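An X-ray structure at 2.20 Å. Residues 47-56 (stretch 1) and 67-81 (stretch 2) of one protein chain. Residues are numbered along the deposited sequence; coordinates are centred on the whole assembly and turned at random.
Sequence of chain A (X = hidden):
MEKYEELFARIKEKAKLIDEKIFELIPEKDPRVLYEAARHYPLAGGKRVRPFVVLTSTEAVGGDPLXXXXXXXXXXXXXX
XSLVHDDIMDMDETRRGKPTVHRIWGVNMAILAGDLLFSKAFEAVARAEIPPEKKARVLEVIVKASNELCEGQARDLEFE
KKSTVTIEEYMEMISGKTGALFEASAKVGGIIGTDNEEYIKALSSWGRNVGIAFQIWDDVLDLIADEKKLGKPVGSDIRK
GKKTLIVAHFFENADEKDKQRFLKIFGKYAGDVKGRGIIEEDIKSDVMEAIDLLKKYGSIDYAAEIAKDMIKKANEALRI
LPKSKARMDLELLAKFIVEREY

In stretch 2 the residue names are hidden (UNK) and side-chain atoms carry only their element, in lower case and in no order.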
# COMPACT_ATOMS: atom_id res chain seq x y z
N LYS A 47 9.00 -20.26 1.04
CA LYS A 47 9.41 -21.06 2.19
C LYS A 47 9.05 -20.39 3.52
O LYS A 47 9.13 -21.00 4.58
CB LYS A 47 10.92 -21.28 2.10
CG LYS A 47 11.30 -22.17 0.92
CD LYS A 47 12.81 -22.43 0.84
CE LYS A 47 13.22 -23.11 -0.47
NZ LYS A 47 14.27 -24.10 -0.20
N ARG A 48 8.62 -19.14 3.48
CA ARG A 48 8.22 -18.42 4.69
C ARG A 48 9.35 -18.24 5.69
O ARG A 48 9.14 -18.39 6.90
CB ARG A 48 7.05 -19.14 5.38
CG ARG A 48 5.98 -19.70 4.46
CD ARG A 48 5.37 -18.66 3.53
NE ARG A 48 4.23 -19.21 2.81
CZ ARG A 48 3.77 -18.75 1.64
NH1 ARG A 48 4.36 -17.72 1.06
NH2 ARG A 48 2.74 -19.34 1.06
N VAL A 49 10.54 -17.91 5.21
CA VAL A 49 11.69 -17.71 6.09
C VAL A 49 11.46 -16.58 7.09
O VAL A 49 11.85 -16.70 8.25
CB VAL A 49 12.96 -17.40 5.27
CG1 VAL A 49 14.07 -16.93 6.20
CG2 VAL A 49 13.40 -18.65 4.52
N ARG A 50 10.86 -15.49 6.64
CA ARG A 50 10.61 -14.36 7.52
C ARG A 50 9.68 -14.74 8.66
O ARG A 50 9.99 -14.49 9.82
CB ARG A 50 10.05 -13.18 6.72
CG ARG A 50 11.12 -12.55 5.85
CD ARG A 50 10.61 -11.47 4.91
NE ARG A 50 11.69 -11.05 4.03
CZ ARG A 50 12.25 -11.81 3.10
NH1 ARG A 50 11.81 -13.05 2.90
NH2 ARG A 50 13.26 -11.35 2.38
N PRO A 51 8.53 -15.36 8.35
CA PRO A 51 7.61 -15.76 9.42
C PRO A 51 8.32 -16.75 10.36
O PRO A 51 8.13 -16.71 11.58
CB PRO A 51 6.47 -16.42 8.66
CG PRO A 51 6.48 -15.72 7.34
CD PRO A 51 7.95 -15.64 7.03
N PHE A 52 9.13 -17.63 9.79
CA PHE A 52 9.87 -18.61 10.58
C PHE A 52 10.75 -17.89 11.60
O PHE A 52 10.88 -18.33 12.74
CB PHE A 52 10.76 -19.48 9.68
CG PHE A 52 11.50 -20.57 10.43
CD1 PHE A 52 10.82 -21.67 10.94
CD2 PHE A 52 12.87 -20.48 10.63
CE1 PHE A 52 11.49 -22.66 11.64
CE2 PHE A 52 13.56 -21.48 11.32
CZ PHE A 52 12.87 -22.57 11.83
N VAL A 53 11.35 -16.79 11.19
CA VAL A 53 12.21 -16.04 12.09
C VAL A 53 11.37 -15.45 13.21
O VAL A 53 11.83 -15.33 14.35
CB VAL A 53 12.94 -14.92 11.33
CG1 VAL A 53 13.68 -14.00 12.29
CG2 VAL A 53 13.93 -15.55 10.36
N VAL A 54 10.13 -15.11 12.89
CA VAL A 54 9.23 -14.55 13.89
C VAL A 54 8.96 -15.58 14.99
O VAL A 54 9.35 -15.39 16.14
CB VAL A 54 7.88 -14.12 13.26
CG1 VAL A 54 6.96 -13.59 14.34
CG2 VAL A 54 8.11 -13.06 12.18
N LEU A 55 8.30 -16.67 14.61
CA LEU A 55 7.96 -17.74 15.55
C LEU A 55 9.18 -18.32 16.25
O LEU A 55 9.14 -18.63 17.43
CB LEU A 55 7.19 -18.85 14.84
CG LEU A 55 5.94 -18.40 14.08
CD1 LEU A 55 5.25 -19.59 13.43
CD2 LEU A 55 5.00 -17.69 15.03
N THR A 56 10.28 -18.47 15.51
CA THR A 56 11.50 -19.01 16.10
C THR A 56 12.11 -18.03 17.08
O THR A 56 12.72 -18.43 18.07
CB THR A 56 12.55 -19.36 15.02
OG1 THR A 56 11.99 -20.30 14.10
CG2 THR A 56 13.78 -19.99 15.67
N UNK A 67 1.47 -17.58 19.67
CA UNK A 67 0.83 -16.28 19.78
C UNK A 67 1.41 -15.26 18.80
O UNK A 67 0.90 -14.16 18.63
c UNK A 67 0.12 -16.28 23.62
c UNK A 67 -1.86 -14.99 24.06
c UNK A 67 0.04 -16.68 22.14
n UNK A 67 -0.53 -14.99 23.85
n UNK A 67 -2.49 -13.83 24.27
c UNK A 67 0.92 -15.81 21.23
n UNK A 67 -2.54 -16.12 24.08
N UNK A 68 2.53 -15.66 18.15
CA UNK A 68 3.14 -14.79 17.16
C UNK A 68 2.79 -15.20 15.73
O UNK A 68 3.52 -14.92 14.78
c UNK A 68 4.66 -14.85 17.36
N UNK A 69 1.65 -15.89 15.58
CA UNK A 69 1.28 -16.39 14.25
C UNK A 69 0.75 -15.28 13.33
O UNK A 69 1.20 -15.07 12.21
c UNK A 69 0.22 -17.48 14.41
c UNK A 69 1.96 -19.33 14.24
c UNK A 69 -0.30 -17.91 13.03
c UNK A 69 0.82 -18.73 15.07
N UNK A 70 -0.25 -14.52 13.76
CA UNK A 70 -0.77 -13.45 12.91
C UNK A 70 0.26 -12.35 12.65
O UNK A 70 0.29 -11.77 11.57
c UNK A 70 -2.05 -12.87 13.48
c UNK A 70 -5.04 -14.11 11.48
c UNK A 70 -5.57 -15.07 12.33
c UNK A 70 -4.96 -15.33 13.55
c UNK A 70 -3.28 -13.64 13.08
o UNK A 70 -6.70 -15.76 11.96
c UNK A 70 -3.91 -13.40 11.86
c UNK A 70 -3.82 -14.62 13.91
N UNK A 71 1.09 -12.03 13.65
CA UNK A 71 2.09 -10.98 13.42
C UNK A 71 3.14 -11.47 12.42
O UNK A 71 3.73 -10.67 11.69
c UNK A 71 0.87 -12.21 15.09
c UNK A 71 1.50 -10.97 15.68
c UNK A 71 2.68 -10.77 14.81
N UNK A 72 3.37 -12.78 12.40
CA UNK A 72 4.33 -13.37 11.47
C UNK A 72 3.67 -13.35 10.09
O UNK A 72 4.33 -13.14 9.08
c UNK A 72 4.64 -14.80 11.87
N UNK A 73 2.36 -13.59 10.07
CA UNK A 73 1.62 -13.58 8.82
C UNK A 73 1.68 -12.18 8.21
O UNK A 73 1.84 -12.02 7.01
c UNK A 73 -0.69 -13.70 7.80
c UNK A 73 0.08 -15.48 9.37
c UNK A 73 0.15 -13.99 9.04
N UNK A 74 1.56 -11.17 9.07
CA UNK A 74 1.59 -9.77 8.65
C UNK A 74 2.87 -9.52 7.86
O UNK A 74 2.86 -8.97 6.75
c UNK A 74 1.55 -8.87 9.88
N UNK A 75 3.97 -9.94 8.45
CA UNK A 75 5.26 -9.77 7.82
C UNK A 75 5.38 -10.49 6.48
O UNK A 75 5.98 -9.96 5.54
c UNK A 75 7.72 -10.31 8.04
c UNK A 75 7.73 -9.27 10.77
c UNK A 75 6.38 -10.20 8.78
c UNK A 75 6.46 -9.18 9.93
N UNK A 76 4.81 -11.69 6.36
CA UNK A 76 4.90 -12.41 5.09
C UNK A 76 4.02 -11.73 4.06
O UNK A 76 4.31 -11.77 2.87
o UNK A 76 6.98 -14.24 4.01
c UNK A 76 4.49 -13.87 5.24
o UNK A 76 6.26 -15.47 2.36
c UNK A 76 4.62 -14.70 3.95
c UNK A 76 6.05 -14.81 3.41
N UNK A 77 2.92 -11.14 4.50
CA UNK A 77 2.02 -10.44 3.60
C UNK A 77 2.72 -9.17 3.10
O UNK A 77 2.63 -8.81 1.93
c UNK A 77 -0.18 -11.30 4.56
c UNK A 77 -0.50 -11.95 3.21
c UNK A 77 -1.46 -10.91 5.30
c UNK A 77 0.71 -10.08 4.31
N UNK A 78 3.44 -8.51 4.00
CA UNK A 78 4.16 -7.30 3.63
C UNK A 78 5.24 -7.65 2.63
O UNK A 78 5.41 -6.96 1.63
c UNK A 78 4.78 -6.61 4.86
c UNK A 78 5.91 -5.67 4.41
c UNK A 78 3.70 -5.83 5.60
c UNK A 78 4.19 -5.02 6.78
N UNK A 79 5.97 -8.72 2.89
CA UNK A 79 7.03 -9.16 1.98
C UNK A 79 6.44 -9.43 0.59
O UNK A 79 7.02 -9.05 -0.42
c UNK A 79 8.61 -11.11 1.52
c UNK A 79 8.52 -12.31 0.91
n UNK A 79 9.61 -12.44 0.08
n UNK A 79 9.77 -10.53 1.05
c UNK A 79 7.70 -10.44 2.51
c UNK A 79 10.35 -11.34 0.19
N UNK A 80 5.29 -10.09 0.56
CA UNK A 80 4.66 -10.42 -0.72
C UNK A 80 4.18 -9.20 -1.48
O UNK A 80 4.34 -9.13 -2.70
o UNK A 80 4.44 -13.33 -1.58
c UNK A 80 3.98 -12.85 -0.55
n UNK A 80 3.87 -13.54 0.58
c UNK A 80 3.51 -11.41 -0.51
N UNK A 81 3.61 -8.23 -0.79
CA UNK A 81 3.16 -7.02 -1.47
C UNK A 81 4.36 -6.28 -2.07
O UNK A 81 4.24 -5.65 -3.13
o UNK A 81 4.58 -0.92 0.42
c UNK A 81 3.02 -4.74 -0.28
c UNK A 81 4.09 -2.19 0.17
c UNK A 81 3.86 -4.50 0.81
c UNK A 81 4.40 -3.23 1.03
c UNK A 81 3.27 -2.41 -0.92
c UNK A 81 2.40 -6.10 -0.49
c UNK A 81 2.74 -3.68 -1.14
O HOH W 1 8.37 -16.98 1.41
O HOH W 2 9.82 -14.97 3.81

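Position 67 carries three carbons, a nitrogen, then a carbon bearing two more nitrogens: a guanidinium on a long arm. Its CA-to-CB bond points away from stretch 1, and the exposed position suits a charge; it is Arg67. Position 68 has a single carbon, its CB 3.7 Å from Leu55 CD2 and 4.0 Å from Val54 CG1. This is Ala68, the N-cap of the second helix; the same two side chains also touch its carbonyl, Leu55 CD2 lying 3.2 Å and Val54 CG1 3.7 Å from Ala68 O.

At position 69 four carbons fork at the first, one arm being two carbons long, which defines Ile69. Its CA-to-CB bond points away, yet the longer arm returns, bringing Ile69 CD1 to 3.4 Å from Leu55 CD1. Position 70 shows one carbon and a six-carbon ring bearing an oxygen; it is Tyr70, buried, its CA-to-CB bond pointing away and its large ring filling space off this contact. Position 71 has three carbons closing a ring onto the backbone nitrogen, so it is Pro71; in the first turn of a helix, the lack of an N-H costs little.

Position 72 again has one carbon. Its CB sits 3.6 Å from Val54 CB and 4.0 Å from Pro51 CB, and its CA is only 4.5 Å from Pro51 CA. Ala72 suits such close backbone packing because it fills little space while remaining apolar. Position 73, one carbon carrying two more, is Val73, its CA-to-CB bond pointing away; position 74, with one carbon, is Ala74, out of reach. Both are apolar, as suits buried sites.

Position 75 has four carbons forked at the first, with one two-carbon arm: Ile75. Ile75 CG2 lies 3.9 Å from Arg50 CB, and Ile75 CD1 4.1 Å from Val54 CG2, extending the apolar surface. At position 76 three carbons lead to two oxygens, the carboxylate of Glu76. It offers Pro51 an apolar carbon, Pro51 CG lying 3.4 Å from Glu76 CB, and Arg48 a counter-charge: Arg48 NH1 donates a 3.2 Å hydrogen bond to Glu76 OE2 within a salt bridge.

Position 77, four carbons forked at the second, is Leu77; position 78, four carbons forked at the first with a two-carbon arm, is Ile78. Both are apolar, buried and out of reach. Position 79 has one carbon and a five-membered ring of three carbons and two nitrogens, hence His79. Its flat ring suits the planar Arg50 guanidinium, which stacks on it, centres 3.7 Å apart and planes at 10°. Position 80 has two carbons, the second bearing oxygen and nitrogen: Asn80, whose amide ND2 donates to Glu76 O at 2.9 Å. Position 81, one carbon and a six-carbon ring with an oxygen, is Tyr81, a bulky buried residue beyond reach.

The helices run nearly antiparallel, at 156°, axes approaching to 8.3 Å. Val54 and Leu55 pack on small Ala68 and Ala72. Toward the other end, waters link Arg48 N to Glu76 OE2, and Arg50 N and NH1 to Glu76 OE1.

Stretch 2, residues 67-81: RAIYPAVAIELIHNY
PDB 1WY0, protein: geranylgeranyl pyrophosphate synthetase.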